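PDB 4LJI: cytochrome c-550-like protein from Thermosynechococcus elongatus, which probably serves as a low-potential, heme c-carrying cytochrome in electron transport that can partially replace cytochrome c-550 (PsbV) of photosystem II. Local coordinates for the heme c site. Sequence-based numbering; all coordinates share one arbitrary frame. Chains: chain A/B, Cytochrome c-550-like protein.

The heme c site. Residues chain A 46-47, 50-51, 56, 62-64, 68-69, 72, 76, 82, 85-86, 92, 98, 100-102, 104, 117, 121; chain B 49. With HEC (heme c), chain C.
The heme c pocket of this PsbV-type cytochrome lies in the core of the cytochrome c fold, between the CXXCH motif on and around helix 48-51, helices 79-87 and 111-127, and the loop carrying A:Cys101; protein hides almost all of the heme. A:Cys47 and A:Cys50 anchor it through thioethers from their SG atoms to HEC CAB and HEC CAC. The proximal ligand, A:His51, presents NE2 to HEC FE at 2.1 Å, and A:Thr56 OG1 lies at the imidazole edge. On the other face A:Cys101, its SG anti to the backbone N (chi1 -176°), bonds HEC FE through that SG at 2.2 Å, nearly straight across from the histidine (174°). The cysteine side is an example of a second shell that may tune an axial ligand. The A:Gln86 chain, bent at chi2 (58°), lays its amide over pyrrole B, and NE2 donates both to A:Arg102 O (2.8 Å) and, nearly in the amide plane, to A:Cys101 SG (3.4 Å). An alanine here would remove the amide that donates to the sulfur and to A:Arg102 O, and would probably loosen the ligand loop and alter the electron density on the thiolate. A:Phe85, also on the cysteine side, brings CE2 to 3.3 Å from HEC C2A, while on the histidine side A:Leu64 CD2 and A:Thr56 CG2 sit over pyrroles A and D. One propionate, through HEC O1A, accepts a salt-bridging hydrogen bond from A:Arg76 NH1 (2.9 Å), whose guanidinium is sandwiched between A:Phe85 CE1 and A:Ala72 CB. The other oxygen of this propionate, HEC O2A, lies 2.6 Å from A:Ser63 O, a pair that would be a hydrogen bond only if the propionate carried a proton, which the structure alone does not show. The second propionate reaches A:Tyr92 N through a water. B:Asn49 CB touches methyl HEC CMC at the pyrrole C edge, an intersubunit contact that may reflect crystal packing. Thioethers, axial ligands and propionate contacts together fix the heme for electron transfer, and thiolate ligation would be expected to favour a low potential.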
ATOM      1  N   ASN A  46      -2.460  -4.272   2.333  1.00 15.61           N
ATOM      2  CA  ASN A  46      -1.258  -4.996   1.942  1.00 13.81           C
ATOM      3  C   ASN A  46      -0.795  -4.796   0.520  1.00 13.47           C
ATOM      4  O   ASN A  46       0.343  -5.166   0.194  1.00 14.72           O
ATOM      5  CB  ASN A  46      -1.443  -6.503   2.184  1.00 15.05           C
ATOM      6  CG  ASN A  46      -1.590  -6.828   3.646  1.00 17.58           C
ATOM      7  OD1 ASN A  46      -0.627  -6.689   4.416  1.00 22.13           O
ATOM      8  ND2 ASN A  46      -2.792  -7.229   4.062  1.00 20.41           N
ATOM      9  N   CYS A  47      -1.686  -4.302  -0.334  1.00 15.30           N
ATOM     10  CA  CYS A  47      -1.453  -4.372  -1.776  1.00 13.45           C
ATOM     11  C   CYS A  47      -1.645  -3.047  -2.500  1.00 14.38           C
ATOM     12  O   CYS A  47      -1.260  -2.907  -3.670  1.00 13.57           O
ATOM     13  CB  CYS A  47      -2.386  -5.421  -2.440  1.00 10.73           C
ATOM     14  SG  CYS A  47      -2.484  -6.949  -1.520  1.00 14.90           S
ATOM     15  N   CYS A  50       0.820  -0.592  -4.747  1.00 12.06           N
ATOM     16  CA  CYS A  50       1.194  -0.958  -6.104  1.00 10.37           C
ATOM     17  C   CYS A  50       0.028  -1.237  -7.014  1.00 10.69           C
ATOM     18  O   CYS A  50       0.162  -1.212  -8.239  1.00 12.13           O
ATOM     19  CB  CYS A  50       2.149  -2.175  -6.073  1.00 14.36           C
ATOM     20  SG  CYS A  50       3.744  -1.751  -5.221  1.00 16.02           S
ATOM     21  N   HIS A  51      -1.117  -1.550  -6.416  1.00 14.79           N
ATOM     22  CA  HIS A  51      -2.214  -2.117  -7.228  1.00 10.87           C
ATOM     23  C   HIS A  51      -3.477  -1.322  -7.070  1.00 19.77           C
ATOM     24  O   HIS A  51      -4.566  -1.814  -7.364  1.00 14.82           O
ATOM     25  CB  HIS A  51      -2.500  -3.584  -6.862  1.00 10.16           C
ATOM     26  CG  HIS A  51      -1.434  -4.530  -7.290  1.00 10.26           C
ATOM     27  ND1 HIS A  51      -1.109  -4.731  -8.614  1.00 11.21           N
ATOM     28  CD2 HIS A  51      -0.670  -5.383  -6.580  1.00 15.48           C
ATOM     29  CE1 HIS A  51      -0.186  -5.681  -8.697  1.00 11.46           C
ATOM     30  NE2 HIS A  51       0.114  -6.057  -7.472  1.00 11.71           N
ATOM     31  N   THR A  56      -1.111  -1.975 -11.947  1.00 18.07           N
ATOM     32  CA  THR A  56       0.151  -2.415 -11.373  1.00 15.92           C
ATOM     33  C   THR A  56       1.169  -1.312 -11.622  1.00 15.60           C
ATOM     34  O   THR A  56       1.707  -1.223 -12.706  1.00 21.54           O
ATOM     35  CB  THR A  56       0.609  -3.754 -11.984  1.00 17.18           C
ATOM     36  OG1 THR A  56      -0.343  -4.773 -11.640  1.00 16.46           O
ATOM     37  CG2 THR A  56       1.965  -4.192 -11.413  1.00 22.03           C
ATOM     38  N   VAL A  62       1.383  -5.777 -16.627  1.00 20.20           N
ATOM     39  CA  VAL A  62       0.876  -6.931 -15.876  1.00 22.15           C
ATOM     40  C   VAL A  62      -0.054  -6.451 -14.737  1.00 16.33           C
ATOM     41  O   VAL A  62       0.315  -6.475 -13.548  1.00 18.11           O
ATOM     42  CB  VAL A  62       2.042  -7.843 -15.343  1.00 20.79           C
ATOM     43  CG1 VAL A  62       1.511  -9.064 -14.587  1.00 17.55           C
ATOM     44  CG2 VAL A  62       2.947  -8.273 -16.500  1.00 20.50           C
ATOM     45  N   SER A  63      -1.262  -6.018 -15.113  1.00 14.40           N
ATOM     46  CA  SER A  63      -2.209  -5.429 -14.172  1.00 14.26           C
ATOM     47  C   SER A  63      -3.105  -6.493 -13.528  1.00 16.13           C
ATOM     48  O   SER A  63      -2.925  -7.696 -13.785  1.00 13.75           O
ATOM     49  CB  SER A  63      -3.096  -4.399 -14.881  1.00 16.30           C
ATOM     50  OG  SER A  63      -4.086  -5.039 -15.652  1.00 15.58           O
ATOM     51  N   LEU A  64      -4.070  -6.054 -12.713  1.00 15.46           N
ATOM     52  CA  LEU A  64      -5.041  -6.969 -12.122  1.00 14.66           C
ATOM     53  C   LEU A  64      -6.324  -7.031 -12.935  1.00 12.21           C
ATOM     54  O   LEU A  64      -7.368  -7.486 -12.449  1.00 13.93           O
ATOM     55  CB  LEU A  64      -5.292  -6.689 -10.630  1.00 13.41           C
ATOM     56  CG  LEU A  64      -4.045  -6.567  -9.761  1.00 11.66           C
ATOM     57  CD1 LEU A  64      -4.437  -6.349  -8.282  1.00 11.90           C
ATOM     58  CD2 LEU A  64      -3.079  -7.750  -9.943  1.00 11.94           C
ATOM     59  N   ASP A  68      -5.534  -9.470 -18.101  1.00 16.71           N
ATOM     60  CA  ASP A  68      -4.141  -9.725 -17.762  1.00 15.33           C
ATOM     61  C   ASP A  68      -4.037 -10.981 -16.879  1.00 14.47           C
ATOM     62  O   ASP A  68      -3.177 -11.830 -17.089  1.00 17.67           O
ATOM     63  CB  ASP A  68      -3.525  -8.499 -17.091  1.00 16.80           C
ATOM     64  CG  ASP A  68      -3.230  -7.369 -18.091  1.00 19.88           C
ATOM     65  OD1 ASP A  68      -3.418  -7.568 -19.321  1.00 21.84           O
ATOM     66  OD2 ASP A  68      -2.764  -6.288 -17.659  1.00 21.07           O
ATOM     67  N   LEU A  69      -4.959 -11.108 -15.943  1.00 14.67           N
ATOM     68  CA  LEU A  69      -5.007 -12.305 -15.120  1.00 15.50           C
ATOM     69  C   LEU A  69      -5.190 -13.558 -15.951  1.00 14.90           C
ATOM     70  O   LEU A  69      -4.480 -14.556 -15.747  1.00 17.08           O
ATOM     71  CB  LEU A  69      -6.124 -12.206 -14.076  1.00 13.71           C
ATOM     72  CG  LEU A  69      -5.864 -11.148 -12.986  1.00 14.01           C
ATOM     73  CD1 LEU A  69      -7.139 -10.947 -12.161  1.00 12.87           C
ATOM     74  CD2 LEU A  69      -4.661 -11.540 -12.104  1.00 14.52           C
ATOM     75  N   ALA A  72      -2.039 -14.876 -17.904  1.00 18.67           N
ATOM     76  CA  ALA A  72      -0.862 -15.361 -17.188  1.00 16.52           C
ATOM     77  C   ALA A  72      -0.692 -16.864 -17.391  1.00 19.53           C
ATOM     78  O   ALA A  72      -1.607 -17.534 -17.857  1.00 21.23           O
ATOM     79  CB  ALA A  72      -0.974 -15.034 -15.701  1.00 15.93           C
ATOM     80  N   ARG A  76      -4.507 -16.714 -13.985  1.00 16.44           N
ATOM     81  CA  ARG A  76      -4.655 -16.286 -12.597  1.00 13.72           C
ATOM     82  C   ARG A  76      -6.076 -15.805 -12.367  1.00 13.50           C
ATOM     83  O   ARG A  76      -6.338 -14.713 -11.838  1.00 13.04           O
ATOM     84  CB  ARG A  76      -3.595 -15.212 -12.289  1.00 14.16           C
ATOM     85  CG  ARG A  76      -2.211 -15.808 -12.404  1.00 19.24           C
ATOM     86  CD  ARG A  76      -1.090 -14.828 -12.190  1.00 13.77           C
ATOM     87  NE  ARG A  76       0.201 -15.472 -12.414  1.00 14.76           N
ATOM     88  CZ  ARG A  76       1.312 -14.846 -12.794  1.00 16.94           C
ATOM     89  NH1 ARG A  76       1.270 -13.553 -13.048  1.00 16.07           N
ATOM     90  NH2 ARG A  76       2.453 -15.525 -12.959  1.00 17.63           N
ATOM     91  N   LEU A  82      -4.721 -17.801  -7.739  1.00 13.79           N
ATOM     92  CA  LEU A  82      -4.302 -16.498  -7.148  1.00 13.14           C
ATOM     93  C   LEU A  82      -3.608 -16.770  -5.797  1.00 15.71           C
ATOM     94  O   LEU A  82      -2.603 -16.149  -5.476  1.00 15.60           O
ATOM     95  CB  LEU A  82      -5.485 -15.551  -6.977  1.00 16.05           C
ATOM     96  CG  LEU A  82      -5.931 -14.918  -8.286  1.00 13.33           C
ATOM     97  CD1 LEU A  82      -7.273 -14.251  -8.080  1.00 16.40           C
ATOM     98  CD2 LEU A  82      -4.895 -13.929  -8.682  1.00 15.99           C
ATOM     99  N   PHE A  85      -0.205 -18.021  -6.378  1.00 19.29           N
ATOM    100  CA  PHE A  85       0.632 -16.950  -6.894  1.00 21.90           C
ATOM    101  C   PHE A  85       1.155 -16.160  -5.714  1.00 17.26           C
ATOM    102  O   PHE A  85       2.350 -15.897  -5.608  1.00 16.83           O
ATOM    103  CB  PHE A  85      -0.126 -16.022  -7.852  1.00 17.30           C
ATOM    104  CG  PHE A  85       0.684 -14.854  -8.283  1.00 17.26           C
ATOM    105  CD1 PHE A  85       1.619 -14.984  -9.308  1.00 13.94           C
ATOM    106  CD2 PHE A  85       0.536 -13.641  -7.635  1.00 16.83           C
ATOM    107  CE1 PHE A  85       2.395 -13.890  -9.684  1.00 16.18           C
ATOM    108  CE2 PHE A  85       1.292 -12.543  -7.998  1.00 14.00           C
ATOM    109  CZ  PHE A  85       2.227 -12.681  -9.041  1.00 14.68           C
ATOM    110  N   GLN A  86       0.267 -15.834  -4.790  1.00 15.26           N
ATOM    111  CA  GLN A  86       0.664 -14.948  -3.710  1.00 12.88           C
ATOM    112  C   GLN A  86       1.648 -15.616  -2.756  1.00 16.50           C
ATOM    113  O   GLN A  86       2.460 -14.950  -2.108  1.00 19.01           O
ATOM    114  CB  GLN A  86      -0.543 -14.377  -2.980  1.00 12.48           C
ATOM    115  CG  GLN A  86      -0.301 -12.878  -2.699  1.00 14.42           C
ATOM    116  CD  GLN A  86      -0.057 -12.113  -3.967  1.00 13.70           C
ATOM    117  OE1 GLN A  86      -0.810 -12.234  -4.916  1.00 14.44           O
ATOM    118  NE2 GLN A  86       1.002 -11.302  -3.995  1.00 18.12           N
ATOM    119  N   TYR A  92       5.300 -13.373 -15.467  1.00 24.30           N
ATOM    120  CA  TYR A  92       4.042 -13.495 -16.210  1.00 26.30           C
ATOM    121  C   TYR A  92       3.911 -14.781 -17.038  1.00 28.16           C
ATOM    122  O   TYR A  92       2.819 -15.302 -17.176  1.00 26.23           O
ATOM    123  CB  TYR A  92       3.807 -12.271 -17.089  1.00 23.09           C
ATOM    124  CG  TYR A  92       2.397 -12.124 -17.614  1.00 20.72           C
ATOM    125  CD1 TYR A  92       1.340 -11.883 -16.756  1.00 16.77           C
ATOM    126  CD2 TYR A  92       2.122 -12.218 -18.976  1.00 22.92           C
ATOM    127  CE1 TYR A  92       0.060 -11.731 -17.237  1.00 18.11           C
ATOM    128  CE2 TYR A  92       0.851 -12.069 -19.459  1.00 24.37           C
ATOM    129  CZ  TYR A  92      -0.178 -11.810 -18.586  1.00 20.14           C
ATOM    130  OH  TYR A  92      -1.461 -11.659 -19.055  1.00 18.65           O
ATOM    131  N   SER A  98       9.358 -14.149  -9.297  1.00 24.26           N
ATOM    132  CA  SER A  98       9.345 -12.677  -9.235  1.00 27.51           C
ATOM    133  C   SER A  98       9.528 -12.145  -7.808  1.00 27.60           C
ATOM    134  O   SER A  98       8.907 -12.625  -6.853  1.00 28.92           O
ATOM    135  CB  SER A  98       8.053 -12.110  -9.849  1.00 28.04           C
ATOM    136  OG  SER A  98       7.896 -10.740  -9.490  1.00 25.14           O
ATOM    137  N   SER A 100       9.258  -8.788  -7.468  1.00 21.14           N
ATOM    138  CA  SER A 100       8.711  -7.433  -7.680  1.00 22.37           C
ATOM    139  C   SER A 100       7.322  -7.236  -7.047  1.00 22.25           C
ATOM    140  O   SER A 100       6.867  -6.108  -6.863  1.00 21.18           O
ATOM    141  CB  SER A 100       8.609  -7.155  -9.175  1.00 29.66           C
ATOM    142  OG  SER A 100       9.874  -7.297  -9.797  1.00 36.91           O
ATOM    143  N   CYS A 101       6.641  -8.337  -6.763  1.00 24.64           N
ATOM    144  CA  CYS A 101       5.346  -8.304  -6.093  1.00 17.71           C
ATOM    145  C   CYS A 101       5.602  -8.703  -4.639  1.00 23.81           C
ATOM    146  O   CYS A 101       6.750  -8.909  -4.257  1.00 32.75           O
ATOM    147  CB  CYS A 101       4.365  -9.274  -6.809  1.00 15.89           C
ATOM    148  SG  CYS A 101       2.611  -9.368  -6.259  1.00 14.58           S
ATOM    149  N   ARG A 102       4.551  -8.811  -3.833  1.00 23.52           N
ATOM    150  CA  ARG A 102       4.670  -9.018  -2.393  1.00 21.81           C
ATOM    151  C   ARG A 102       4.340 -10.467  -2.083  1.00 21.99           C
ATOM    152  O   ARG A 102       3.196 -10.898  -2.233  1.00 23.96           O
ATOM    153  CB  ARG A 102       3.698  -8.099  -1.642  1.00 23.44           C
ATOM    154  CG  ARG A 102       3.740  -8.215  -0.146  1.00 28.00           C
ATOM    155  CD  ARG A 102       5.163  -8.168   0.359  1.00 37.93           C
ATOM    156  NE  ARG A 102       5.198  -7.904   1.791  1.00 43.19           N
ATOM    157  CZ  ARG A 102       5.315  -6.687   2.315  1.00 45.02           C
ATOM    158  NH1 ARG A 102       5.325  -6.529   3.633  1.00 45.08           N
ATOM    159  NH2 ARG A 102       5.420  -5.634   1.516  1.00 41.77           N
ATOM    160  N   VAL A 104       3.406 -13.501   0.216  1.00 22.53           N
ATOM    161  CA  VAL A 104       2.664 -13.498   1.456  1.00 17.30           C
ATOM    162  C   VAL A 104       2.819 -14.880   2.114  1.00 22.66           C
ATOM    163  O   VAL A 104       2.330 -15.881   1.609  1.00 27.06           O
ATOM    164  CB  VAL A 104       1.200 -13.173   1.240  1.00 14.77           C
ATOM    165  CG1 VAL A 104       0.450 -13.256   2.535  1.00 20.73           C
ATOM    166  CG2 VAL A 104       1.055 -11.757   0.678  1.00 16.86           C
ATOM    167  N   LEU A 117      -8.925 -12.519  -0.112  1.00 13.86           N
ATOM    168  CA  LEU A 117      -8.219 -11.484  -0.897  1.00 11.97           C
ATOM    169  C   LEU A 117      -8.275 -11.876  -2.375  1.00 15.19           C
ATOM    170  O   LEU A 117      -8.571 -11.043  -3.237  1.00 13.03           O
ATOM    171  CB  LEU A 117      -6.780 -11.308  -0.390  1.00 13.16           C
ATOM    172  CG  LEU A 117      -5.738 -10.485  -1.146  1.00 15.26           C
ATOM    173  CD1 LEU A 117      -6.286  -9.067  -1.368  1.00 14.92           C
ATOM    174  CD2 LEU A 117      -4.440 -10.427  -0.335  1.00 15.15           C
ATOM    175  N   ILE A 121     -10.140  -9.731  -5.450  1.00 13.56           N
ATOM    176  CA  ILE A 121      -9.459  -9.343  -6.683  1.00 14.10           C
ATOM    177  C   ILE A 121     -10.222  -9.912  -7.858  1.00 13.44           C
ATOM    178  O   ILE A 121     -10.428  -9.228  -8.868  1.00 14.72           O
ATOM    179  CB  ILE A 121      -8.006  -9.866  -6.724  1.00 12.83           C
ATOM    180  CG1 ILE A 121      -7.138  -9.119  -5.709  1.00 19.64           C
ATOM    181  CG2 ILE A 121      -7.405  -9.710  -8.146  1.00 21.09           C
ATOM    182  CD1 ILE A 121      -5.791  -9.776  -5.525  1.00 22.18           C
TER
ATOM    183  N   ASN B  49       3.425  -0.551   2.135  1.00 15.36           N
ATOM    184  CA  ASN B  49       3.653  -1.904   1.615  1.00 14.51           C
ATOM    185  C   ASN B  49       5.164  -2.077   1.379  1.00 11.96           C
ATOM    186  O   ASN B  49       5.685  -3.190   1.448  1.00 17.83           O
ATOM    187  CB  ASN B  49       2.971  -2.143   0.256  1.00 12.46           C
ATOM    188  CG  ASN B  49       1.437  -1.960   0.235  1.00 13.23           C
ATOM    189  OD1 ASN B  49       0.921  -1.864  -0.863  1.00 15.28           O
ATOM    190  ND2 ASN B  49       0.734  -1.906   1.374  1.00 12.10           N
TER
HETATM  191 FE   HEC C 301       1.408  -7.633  -6.949  1.00 13.28          FE
HETATM  192  CHA HEC C 301       1.742  -8.879 -10.151  1.00 19.35           C
HETATM  193  CHB HEC C 301      -1.427  -9.540  -6.476  1.00 11.27           C
HETATM  194  CHC HEC C 301       1.227  -6.613  -3.587  1.00 13.24           C
HETATM  195  CHD HEC C 301       3.852  -5.390  -7.505  1.00 16.28           C
HETATM  196  NA  HEC C 301       0.332  -8.895  -8.070  1.00 11.28           N
HETATM  197  C1A HEC C 301       0.689  -9.302  -9.356  1.00 11.46           C
HETATM  198  C2A HEC C 301      -0.308 -10.247  -9.819  1.00 14.00           C
HETATM  199  C3A HEC C 301      -1.185 -10.412  -8.792  1.00 14.43           C
HETATM  200  C4A HEC C 301      -0.789  -9.630  -7.699  1.00 12.67           C
HETATM  201  CMA HEC C 301      -2.379 -11.330  -8.791  1.00 13.94           C
HETATM  202  CAA HEC C 301      -0.385 -10.924 -11.189  1.00 12.12           C
HETATM  203  CBA HEC C 301      -1.107 -10.012 -12.213  1.00 14.20           C
HETATM  204  CGA HEC C 301      -1.245 -10.615 -13.590  1.00 16.34           C
HETATM  205  O1A HEC C 301      -0.889 -11.802 -13.839  1.00 13.48           O
HETATM  206  O2A HEC C 301      -1.746  -9.908 -14.523  1.00 16.25           O
HETATM  207  NB  HEC C 301       0.139  -7.981  -5.329  1.00 19.60           N
HETATM  208  C1B HEC C 301      -0.909  -8.825  -5.371  1.00 10.49           C
HETATM  209  C2B HEC C 301      -1.534  -8.835  -4.107  1.00 10.37           C
HETATM  210  C3B HEC C 301      -0.799  -8.055  -3.248  1.00 10.73           C
HETATM  211  C4B HEC C 301       0.272  -7.489  -4.085  1.00 15.21           C
HETATM  212  CMB HEC C 301      -2.748  -9.660  -3.743  1.00 13.22           C
HETATM  213  CAB HEC C 301      -1.058  -7.760  -1.818  1.00 10.11           C
HETATM  214  CBB HEC C 301      -0.891  -8.881  -1.020  1.00 12.91           C
HETATM  215  NC  HEC C 301       2.359  -6.245  -5.757  1.00 10.47           N
HETATM  216  C1C HEC C 301       2.149  -6.016  -4.423  1.00 14.63           C
HETATM  217  C2C HEC C 301       2.932  -4.912  -4.066  1.00 16.13           C
HETATM  218  C3C HEC C 301       3.685  -4.556  -5.155  1.00 17.98           C
HETATM  219  C4C HEC C 301       3.334  -5.409  -6.238  1.00 18.05           C
HETATM  220  CMC HEC C 301       2.963  -4.272  -2.685  1.00 19.12           C
HETATM  221  CAC HEC C 301       4.625  -3.392  -5.196  1.00 15.87           C
HETATM  222  CBC HEC C 301       5.710  -3.346  -4.390  1.00 16.67           C
HETATM  223  ND  HEC C 301       2.540  -7.226  -8.512  1.00 18.50           N
HETATM  224  C1D HEC C 301       3.521  -6.311  -8.506  1.00 11.34           C
HETATM  225  C2D HEC C 301       4.242  -6.352  -9.778  1.00 13.48           C
HETATM  226  C3D HEC C 301       3.656  -7.304 -10.530  1.00 16.29           C
HETATM  227  C4D HEC C 301       2.570  -7.840  -9.722  1.00 13.03           C
HETATM  228  CMD HEC C 301       5.407  -5.465 -10.173  1.00 17.91           C
HETATM  229  CAD HEC C 301       4.073  -7.733 -11.910  1.00 18.63           C
HETATM  230  CBD HEC C 301       4.898  -9.026 -11.739  1.00 24.66           C
HETATM  231  CGD HEC C 301       5.683  -9.733 -12.827  1.00 26.81           C
HETATM  232  O1D HEC C 301       5.252  -9.874 -14.004  1.00 26.54           O
HETATM  233  O2D HEC C 301       6.797 -10.223 -12.515  1.00 34.53           O
HETATM  234  O   HOH W   1       6.702 -11.025 -15.632  1.00 26.73           O